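Local coordinates for protein VP5 (Halorubrum pleomorphic virus 6, PDB 6QGL) that probably mediates fusion of the viral envelope with the host cell membrane, as the envelope protein of a pleomorphic virus of haloarchaea, at residues L41-R47 against H140-G144; V75-Y80 against V242-V246; I384-E390 against T422-R428. One frame throughout, in Å; residues are numbered along the deposited sequence.

Interaction 1. Residues L41-R47 against H140-G144; sequences LTPDVLR and HADVG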
loop_
_atom_site.group_PDB
_atom_site.type_symbol
_atom_site.label_atom_id
_atom_site.label_comp_id
_atom_site.label_asym_id
_atom_site.label_seq_id
_atom_site.Cartn_x
_atom_site.Cartn_y
_atom_site.Cartn_z
ATOM N N LEU A 41 18.775 -3.604 26.649
ATOM C CA LEU A 41 18.096 -2.392 26.191
ATOM C C LEU A 41 17.508 -1.583 27.333
ATOM O O LEU A 41 17.265 -2.118 28.414
ATOM C CB LEU A 41 16.989 -2.738 25.179
ATOM C CG LEU A 41 17.389 -3.239 23.792
ATOM C CD1 LEU A 41 16.172 -3.441 22.951
ATOM C CD2 LEU A 41 18.272 -2.257 23.058
ATOM N N THR A 42 17.250 -0.294 27.084
ATOM C CA THR A 42 16.664 0.584 28.086
ATOM C C THR A 42 15.141 0.696 27.838
ATOM O O THR A 42 14.707 0.566 26.685
ATOM C CB THR A 42 17.442 1.911 28.203
ATOM O OG1 THR A 42 16.861 2.702 29.218
ATOM C CG2 THR A 42 17.456 2.735 26.968
ATOM N N PRO A 43 14.308 0.862 28.907
ATOM C CA PRO A 43 12.850 0.933 28.710
ATOM C C PRO A 43 12.416 1.944 27.663
ATOM O O PRO A 43 11.537 1.625 26.870
ATOM C CB PRO A 43 12.316 1.321 30.093
ATOM C CG PRO A 43 13.327 0.878 31.030
ATOM C CD PRO A 43 14.643 0.966 30.342
ATOM N N ASP A 44 13.040 3.140 27.647
ATOM C CA ASP A 44 12.728 4.181 26.671
ATOM C C ASP A 44 13.073 3.734 25.256
ATOM O O ASP A 44 12.268 3.951 24.347
ATOM C CB ASP A 44 13.443 5.496 27.013
ATOM C CG ASP A 44 12.909 6.232 28.231
ATOM O OD1 ASP A 44 11.840 5.843 28.743
ATOM O OD2 ASP A 44 13.558 7.202 28.667
ATOM N N VAL A 45 14.249 3.084 25.074
ATOM C CA VAL A 45 14.698 2.595 23.764
ATOM C C VAL A 45 13.797 1.461 23.268
ATOM O O VAL A 45 13.422 1.469 22.092
ATOM C CB VAL A 45 16.211 2.261 23.724
ATOM C CG1 VAL A 45 16.570 1.317 22.576
ATOM C CG2 VAL A 45 17.021 3.550 23.615
ATOM N N LEU A 46 13.401 0.531 24.164
ATOM C CA LEU A 46 12.505 -0.568 23.792
ATOM C C LEU A 46 11.144 -0.034 23.348
ATOM O O LEU A 46 10.644 -0.469 22.312
ATOM C CB LEU A 46 12.359 -1.629 24.909
ATOM C CG LEU A 46 11.410 -2.818 24.610
ATOM C CD1 LEU A 46 11.871 -3.641 23.408
ATOM C CD2 LEU A 46 11.241 -3.716 25.805
ATOM N N ARG A 47 10.581 0.944 24.093
ATOM C CA ARG A 47 9.300 1.579 23.768
ATOM C C ARG A 47 9.340 2.279 22.410
ATOM O O ARG A 47 8.382 2.154 21.644
ATOM C CB ARG A 47 8.854 2.547 24.873
ATOM C CG ARG A 47 8.257 1.848 26.087
ATOM C CD ARG A 47 7.557 2.820 27.018
ATOM N NE ARG A 47 8.498 3.662 27.756
ATOM C CZ ARG A 47 8.999 3.356 28.948
ATOM N NH1 ARG A 47 8.659 2.225 29.552
ATOM N NH2 ARG A 47 9.842 4.183 29.548
ATOM N N HIS A 140 11.937 -8.409 29.022
ATOM C CA HIS A 140 12.675 -7.233 29.481
ATOM C C HIS A 140 12.279 -6.883 30.901
ATOM O O HIS A 140 13.158 -6.634 31.730
ATOM C CB HIS A 140 12.495 -6.055 28.520
ATOM C CG HIS A 140 13.444 -6.076 27.361
ATOM N ND1 HIS A 140 13.491 -7.147 26.482
ATOM C CD2 HIS A 140 14.339 -5.145 26.958
ATOM C CE1 HIS A 140 14.417 -6.841 25.586
ATOM N NE2 HIS A 140 14.950 -5.644 25.828
ATOM N N ALA A 141 10.959 -6.930 31.189
ATOM C CA ALA A 141 10.343 -6.693 32.498
ATOM C C ALA A 141 10.434 -5.240 32.989
ATOM O O ALA A 141 10.001 -4.931 34.105
ATOM C CB ALA A 141 10.905 -7.656 33.527
ATOM N N ASP A 142 10.950 -4.349 32.133
ATOM C CA ASP A 142 11.079 -2.915 32.394
ATOM C C ASP A 142 9.967 -2.131 31.663
ATOM O O ASP A 142 9.828 -0.922 31.862
ATOM C CB ASP A 142 12.483 -2.425 31.986
ATOM C CG ASP A 142 12.872 -2.635 30.530
ATOM O OD1 ASP A 142 12.064 -3.214 29.770
ATOM O OD2 ASP A 142 13.985 -2.225 30.150
ATOM N N VAL A 143 9.187 -2.831 30.808
ATOM C CA VAL A 143 8.073 -2.270 30.028
ATOM C C VAL A 143 6.813 -3.086 30.339
ATOM O O VAL A 143 6.879 -4.314 30.405
ATOM C CB VAL A 143 8.390 -2.236 28.500
ATOM C CG1 VAL A 143 7.244 -1.626 27.698
ATOM C CG2 VAL A 143 9.681 -1.477 28.221
ATOM N N GLY A 144 5.696 -2.400 30.554
ATOM C CA GLY A 144 4.428 -3.055 30.840
ATOM C C GLY A 144 3.740 -3.554 29.586
ATOM O O GLY A 144 3.942 -2.996 28.501
#
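Leu-41, the last residue but one before helix 43-66, starts the contact: its CB lies 3.6 Å from NE2 of His-140, at the edge of the imidazole, whose nitrogens are held weakly by the carbonyls of Ala-38 and Thr-136. Thr-42 occupies the N-cap position, but its side chain makes no capping bond. Pro-43 follows in the first turn, where a missing amide hydrogen costs nothing. Its CD and N both lie 3.3 Å from OD2 of Asp-142, and since N has no hydrogen to share, this is a contact and not a hydrogen bond. One turn on, Leu-46 is the main apolar anchor. Its CD2 sits over one face of the His-140 ring, 3.8 Å from the centroid, in a CH-pi contact, and also 3.6 Å from CG2 of Val-143. Arg-47 closes the segment by laying its CG 4.0 Å from CG1 of Val-143, while its NH2 is tied back to OD1 of Asp-44 by a 2.7 Å salt bridge. On the other segment, Ala-141 leaves the helical conformation with positive phi, and His-140, Asp-142 and Val-143 all point their CA-to-CB bonds toward 41-47. The start of helix 43-66 packs against the end of helix 97-140 and the loop leading to helix 145-148.

Interaction 2. Residues V75-Y80 against V242-V246; sequences VEHTAY and VFQNV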
loop_
_atom_site.group_PDB
_atom_site.type_symbol
_atom_site.label_atom_id
_atom_site.label_comp_id
_atom_site.label_asym_id
_atom_site.label_seq_id
_atom_site.Cartn_x
_atom_site.Cartn_y
_atom_site.Cartn_z
ATOM N N VAL A 75 -9.062 -7.102 -10.038
ATOM C CA VAL A 75 -8.845 -8.509 -9.678
ATOM C C VAL A 75 -9.913 -9.330 -10.410
ATOM O O VAL A 75 -9.604 -10.394 -10.945
ATOM C CB VAL A 75 -8.867 -8.726 -8.136
ATOM C CG1 VAL A 75 -8.837 -10.206 -7.766
ATOM C CG2 VAL A 75 -7.714 -7.991 -7.467
ATOM N N GLU A 76 -11.150 -8.788 -10.473
ATOM C CA GLU A 76 -12.306 -9.344 -11.177
ATOM C C GLU A 76 -11.992 -9.421 -12.679
ATOM O O GLU A 76 -12.278 -10.440 -13.305
ATOM C CB GLU A 76 -13.543 -8.465 -10.908
ATOM C CG GLU A 76 -14.877 -9.062 -11.319
ATOM C CD GLU A 76 -16.069 -8.180 -10.999
ATOM O OE1 GLU A 76 -16.613 -7.557 -11.939
ATOM O OE2 GLU A 76 -16.452 -8.103 -9.809
ATOM N N HIS A 77 -11.363 -8.356 -13.233
ATOM C CA HIS A 77 -10.944 -8.247 -14.634
ATOM C C HIS A 77 -9.884 -9.309 -14.952
ATOM O O HIS A 77 -10.024 -10.022 -15.945
ATOM C CB HIS A 77 -10.415 -6.827 -14.923
ATOM C CG HIS A 77 -10.091 -6.559 -16.362
ATOM N ND1 HIS A 77 -11.088 -6.411 -17.314
ATOM C CD2 HIS A 77 -8.890 -6.384 -16.960
ATOM C CE1 HIS A 77 -10.463 -6.172 -18.456
ATOM N NE2 HIS A 77 -9.140 -6.143 -18.293
ATOM N N THR A 78 -8.854 -9.430 -14.083
ATOM C CA THR A 78 -7.752 -10.400 -14.184
ATOM C C THR A 78 -8.301 -11.830 -14.141
ATOM O O THR A 78 -7.882 -12.669 -14.942
ATOM C CB THR A 78 -6.715 -10.160 -13.057
ATOM O OG1 THR A 78 -6.326 -8.788 -13.046
ATOM C CG2 THR A 78 -5.469 -11.034 -13.197
ATOM N N ALA A 79 -9.242 -12.094 -13.211
ATOM C CA ALA A 79 -9.869 -13.402 -13.037
ATOM C C ALA A 79 -10.733 -13.784 -14.239
ATOM O O ALA A 79 -10.751 -14.957 -14.609
ATOM C CB ALA A 79 -10.685 -13.429 -11.760
ATOM N N TYR A 80 -11.420 -12.794 -14.861
ATOM C CA TYR A 80 -12.248 -13.008 -16.051
ATOM C C TYR A 80 -11.361 -13.334 -17.246
ATOM O O TYR A 80 -11.683 -14.263 -17.984
ATOM C CB TYR A 80 -13.096 -11.768 -16.387
ATOM C CG TYR A 80 -14.522 -11.757 -15.876
ATOM C CD1 TYR A 80 -15.440 -12.722 -16.287
ATOM C CD2 TYR A 80 -14.992 -10.707 -15.094
ATOM C CE1 TYR A 80 -16.765 -12.692 -15.849
ATOM C CE2 TYR A 80 -16.316 -10.657 -14.664
ATOM C CZ TYR A 80 -17.199 -11.653 -15.042
ATOM O OH TYR A 80 -18.500 -11.594 -14.609
ATOM N N VAL A 242 -15.897 -9.990 -5.305
ATOM C CA VAL A 242 -15.144 -10.072 -6.551
ATOM C C VAL A 242 -15.096 -11.507 -7.090
ATOM O O VAL A 242 -15.482 -11.710 -8.237
ATOM C CB VAL A 242 -13.744 -9.417 -6.378
ATOM C CG1 VAL A 242 -12.748 -9.885 -7.434
ATOM C CG2 VAL A 242 -13.859 -7.899 -6.383
ATOM N N PHE A 243 -14.693 -12.496 -6.272
ATOM C CA PHE A 243 -14.611 -13.878 -6.746
ATOM C C PHE A 243 -15.982 -14.565 -6.907
ATOM O O PHE A 243 -16.092 -15.502 -7.705
ATOM C CB PHE A 243 -13.655 -14.700 -5.889
ATOM C CG PHE A 243 -12.213 -14.269 -6.035
ATOM C CD1 PHE A 243 -11.522 -14.470 -7.227
ATOM C CD2 PHE A 243 -11.547 -13.654 -4.984
ATOM C CE1 PHE A 243 -10.189 -14.066 -7.357
ATOM C CE2 PHE A 243 -10.211 -13.260 -5.112
ATOM C CZ PHE A 243 -9.543 -13.464 -6.296
ATOM N N GLN A 244 -17.028 -14.060 -6.221
ATOM C CA GLN A 244 -18.385 -14.581 -6.394
ATOM C C GLN A 244 -18.895 -14.117 -7.760
ATOM O O GLN A 244 -19.428 -14.927 -8.522
ATOM C CB GLN A 244 -19.324 -14.111 -5.262
ATOM C CG GLN A 244 -20.748 -14.681 -5.378
ATOM C CD GLN A 244 -21.560 -14.653 -4.106
ATOM O OE1 GLN A 244 -21.146 -14.121 -3.063
ATOM N NE2 GLN A 244 -22.752 -15.229 -4.172
ATOM N N ASN A 245 -18.674 -12.818 -8.076
ATOM C CA ASN A 245 -19.056 -12.186 -9.337
ATOM C C ASN A 245 -18.381 -12.842 -10.540
ATOM O O ASN A 245 -19.030 -12.986 -11.570
ATOM C CB ASN A 245 -18.762 -10.680 -9.316
ATOM C CG ASN A 245 -19.615 -9.855 -8.372
ATOM O OD1 ASN A 245 -20.682 -10.266 -7.899
ATOM N ND2 ASN A 245 -19.150 -8.652 -8.075
ATOM N N VAL A 246 -17.092 -13.243 -10.408
ATOM C CA VAL A 246 -16.321 -13.901 -11.474
ATOM C C VAL A 246 -16.906 -15.280 -11.773
ATOM O O VAL A 246 -17.170 -15.577 -12.934
ATOM C CB VAL A 246 -14.793 -13.969 -11.179
ATOM C CG1 VAL A 246 -14.050 -14.748 -12.255
ATOM C CG2 VAL A 246 -14.198 -12.580 -11.047
#
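Val-246 and Ala-79 lie at the heart of this contact, with CG1 of the valine 3.6 Å from CB of the alanine. The arrangement is a helix-helix packing within a helical bundle: the segments of helices 73-92 and 229-257 run in the same general direction, cross at -34° and approach to 9.3 Å between axes. Val-75, one turn before Ala-79, extends the apolar seam, its CG1 reaching 3.9 Å from CG1 of Val-242 and 3.6 Å from CZ of Phe-243. The CA-to-CB bond of Phe-243 points away, yet its ring swings back over the interface. Tyr-111 of helix 97-140 touches Val-75 and Ala-79, and Glu-112 touches Phe-243, so a third helix covers this side. Farther out, Glu-76 bridges the two kinds of surface: its CB packs 3.8 Å from CG1 of Val-242 and its CG 3.6 Å from CG2 of Val-246, so the aliphatic part of an acidic side chain serves as apolar surface. An extended chain, t at both chi1 and chi2, then carries the carboxylate to the polar edge of the contact. There ND2 of Asn-245 donates a hydrogen bond to OE2 of Glu-76, 3.3 Å long and nearly straight at 163°.

Interaction 3. Residues I384-E390 against T422-R428; sequences IEVTTVE and TNVDSAR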
loop_
_atom_site.group_PDB
_atom_site.type_symbol
_atom_site.label_atom_id
_atom_site.label_comp_id
_atom_site.label_asym_id
_atom_site.label_seq_id
_atom_site.Cartn_x
_atom_site.Cartn_y
_atom_site.Cartn_z
ATOM N N ILE A 384 17.571 18.931 5.089
ATOM C CA ILE A 384 17.272 20.363 5.100
ATOM C C ILE A 384 18.565 21.093 4.764
ATOM O O ILE A 384 19.544 20.993 5.509
ATOM C CB ILE A 384 16.612 20.865 6.421
ATOM C CG1 ILE A 384 15.306 20.094 6.720
ATOM C CG2 ILE A 384 16.347 22.384 6.361
ATOM C CD1 ILE A 384 14.868 20.107 8.165
ATOM N N GLU A 385 18.575 21.771 3.607
ATOM C CA GLU A 385 19.711 22.547 3.114
ATOM C C GLU A 385 19.552 23.973 3.625
ATOM O O GLU A 385 18.710 24.724 3.127
ATOM C CB GLU A 385 19.799 22.503 1.576
ATOM C CG GLU A 385 20.123 21.131 1.008
ATOM C CD GLU A 385 20.537 21.125 -0.451
ATOM O OE1 GLU A 385 21.662 20.658 -0.744
ATOM O OE2 GLU A 385 19.742 21.584 -1.302
ATOM N N VAL A 386 20.323 24.316 4.666
ATOM C CA VAL A 386 20.280 25.621 5.325
ATOM C C VAL A 386 21.345 26.542 4.731
ATOM O O VAL A 386 22.530 26.210 4.761
ATOM C CB VAL A 386 20.423 25.489 6.869
ATOM C CG1 VAL A 386 20.277 26.843 7.561
ATOM C CG2 VAL A 386 19.422 24.486 7.436
ATOM N N THR A 387 20.914 27.699 4.201
ATOM C CA THR A 387 21.804 28.709 3.635
ATOM C C THR A 387 21.854 29.894 4.589
ATOM O O THR A 387 20.812 30.467 4.909
ATOM C CB THR A 387 21.386 29.080 2.201
ATOM O OG1 THR A 387 21.503 27.922 1.372
ATOM C CG2 THR A 387 22.229 30.213 1.614
ATOM N N THR A 388 23.061 30.246 5.054
ATOM C CA THR A 388 23.258 31.360 5.983
ATOM C C THR A 388 23.372 32.688 5.233
ATOM O O THR A 388 23.497 32.700 4.006
ATOM C CB THR A 388 24.443 31.108 6.941
ATOM O OG1 THR A 388 25.684 31.257 6.251
ATOM C CG2 THR A 388 24.368 29.758 7.647
ATOM N N VAL A 389 23.345 33.802 5.984
ATOM C CA VAL A 389 23.448 35.180 5.497
ATOM C C VAL A 389 24.865 35.438 4.898
ATOM O O VAL A 389 25.017 36.309 4.038
ATOM C CB VAL A 389 23.001 36.183 6.613
ATOM C CG1 VAL A 389 23.405 37.620 6.312
ATOM C CG2 VAL A 389 21.494 36.112 6.832
ATOM N N GLU A 390 25.863 34.610 5.283
ATOM C CA GLU A 390 27.247 34.671 4.793
ATOM C C GLU A 390 27.455 33.832 3.516
ATOM O O GLU A 390 28.597 33.594 3.117
ATOM C CB GLU A 390 28.227 34.234 5.899
ATOM C CG GLU A 390 28.342 35.214 7.056
ATOM C CD GLU A 390 28.832 36.606 6.705
ATOM O OE1 GLU A 390 29.818 36.724 5.942
ATOM O OE2 GLU A 390 28.224 37.583 7.199
ATOM N N THR A 422 25.804 33.546 12.861
ATOM C CA THR A 422 25.193 34.150 11.671
ATOM C C THR A 422 23.658 34.020 11.747
ATOM O O THR A 422 23.131 33.641 12.800
ATOM C CB THR A 422 25.822 33.544 10.376
ATOM O OG1 THR A 422 25.399 34.280 9.227
ATOM C CG2 THR A 422 25.516 32.064 10.204
ATOM N N ASN A 423 22.953 34.357 10.645
ATOM C CA ASN A 423 21.497 34.260 10.540
ATOM C C ASN A 423 21.127 33.468 9.296
ATOM O O ASN A 423 21.839 33.539 8.303
ATOM C CB ASN A 423 20.833 35.645 10.540
ATOM C CG ASN A 423 21.067 36.433 11.804
ATOM O OD1 ASN A 423 20.193 36.550 12.666
ATOM N ND2 ASN A 423 22.257 36.993 11.944
ATOM N N VAL A 424 20.067 32.661 9.370
ATOM C CA VAL A 424 19.579 31.850 8.252
ATOM C C VAL A 424 18.978 32.799 7.203
ATOM O O VAL A 424 18.142 33.640 7.538
ATOM C CB VAL A 424 18.566 30.758 8.719
ATOM C CG1 VAL A 424 18.011 29.963 7.540
ATOM C CG2 VAL A 424 19.195 29.817 9.742
ATOM N N ASP A 425 19.447 32.688 5.952
ATOM C CA ASP A 425 18.961 33.481 4.822
ATOM C C ASP A 425 17.699 32.813 4.265
ATOM O O ASP A 425 16.684 33.479 4.048
ATOM C CB ASP A 425 20.047 33.582 3.731
ATOM C CG ASP A 425 19.696 34.517 2.590
ATOM O OD1 ASP A 425 19.725 35.749 2.800
ATOM O OD2 ASP A 425 19.405 34.016 1.482
ATOM N N SER A 426 17.776 31.487 4.054
ATOM C CA SER A 426 16.714 30.627 3.541
ATOM C C SER A 426 17.067 29.167 3.815
ATOM O O SER A 426 18.228 28.851 4.091
ATOM C CB SER A 426 16.522 30.841 2.039
ATOM O OG SER A 426 17.735 30.675 1.321
ATOM N N ALA A 427 16.058 28.282 3.742
ATOM C CA ALA A 427 16.208 26.839 3.927
ATOM C C ALA A 427 15.226 26.097 3.038
ATOM O O ALA A 427 14.096 26.553 2.849
ATOM C CB ALA A 427 15.986 26.459 5.384
ATOM N N ARG A 428 15.663 24.966 2.477
ATOM C CA ARG A 428 14.833 24.120 1.621
ATOM C C ARG A 428 15.119 22.647 1.880
ATOM O O ARG A 428 16.248 22.300 2.227
ATOM C CB ARG A 428 15.002 24.476 0.125
ATOM C CG ARG A 428 16.361 24.144 -0.494
ATOM C CD ARG A 428 16.271 24.083 -2.004
ATOM N NE ARG A 428 17.479 23.514 -2.603
ATOM C CZ ARG A 428 17.500 22.832 -3.743
ATOM N NH1 ARG A 428 18.641 22.343 -4.209
ATOM N NH2 ARG A 428 16.375 22.603 -4.408
#
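Side chains of Glu-385 and Arg-428 illustrate how a cross-strand pair can join charges above its backbone bonds. Glu-385 is m at chi1 and t at chi2, Arg-428 is p and then t, and the two ends converge: OE2 of Glu-385 lies 3.2 Å from both NE and NH1 of Arg-428, a salt bridge whose hydrogen bonds are weak. The stronger polar partner of the arginine is Glu-357, which forms a salt bridge with its NH2. Thr-387, also m, points to the same face as this pair, and its OG1 is hydrogen-bonded to OG1 of Thr-393 on strand 393-397. On the other face Val-386, in the t rotamer, lies with CG1 3.8 Å from CG2 of Val-424, while Ile-384 places CG2 4.2 Å from CB of Ala-427. The backbones pair as antiparallel strands until a classic beta bulge intervenes: Asp-425 and Ser-426 both face Thr-387. O of Thr-387 accepts a 2.8 Å bond from N of Asp-425. N of Ser-426 gives O of Thr-387 a weak one of 3.3 Å. Asp-425, at psi -48°, departs from extended geometry and so accommodates the extra residue, and the register shifts by one. Beyond it, CB of Thr-388 lies 3.6 Å from CG2 of Thr-422. Val-389, t at chi1, sets CG2 3.8 Å from CB of Asn-423, while its N donates to O of Asn-423 at 2.8 Å.

In the fold
The three contacts lie far apart in the chain and join different parts of the fold. Interactions 1 and 2 both belong to the N-terminal, largely helical part of the envelope protein, and their segments alternate along the sequence: helix 43-66 leads on to helix 73-92, each finding its partner later in the chain. Even so, their centres stand about 47 Å apart, on opposite sides of the chain's centre, with nearest atoms about 35 Å apart. Interaction 3 opens only after both have closed and belongs to a separate beta-sheet region; its centre is about 39 Å from that of interaction 1 and about 56 Å from that of interaction 2. None of the three touches another.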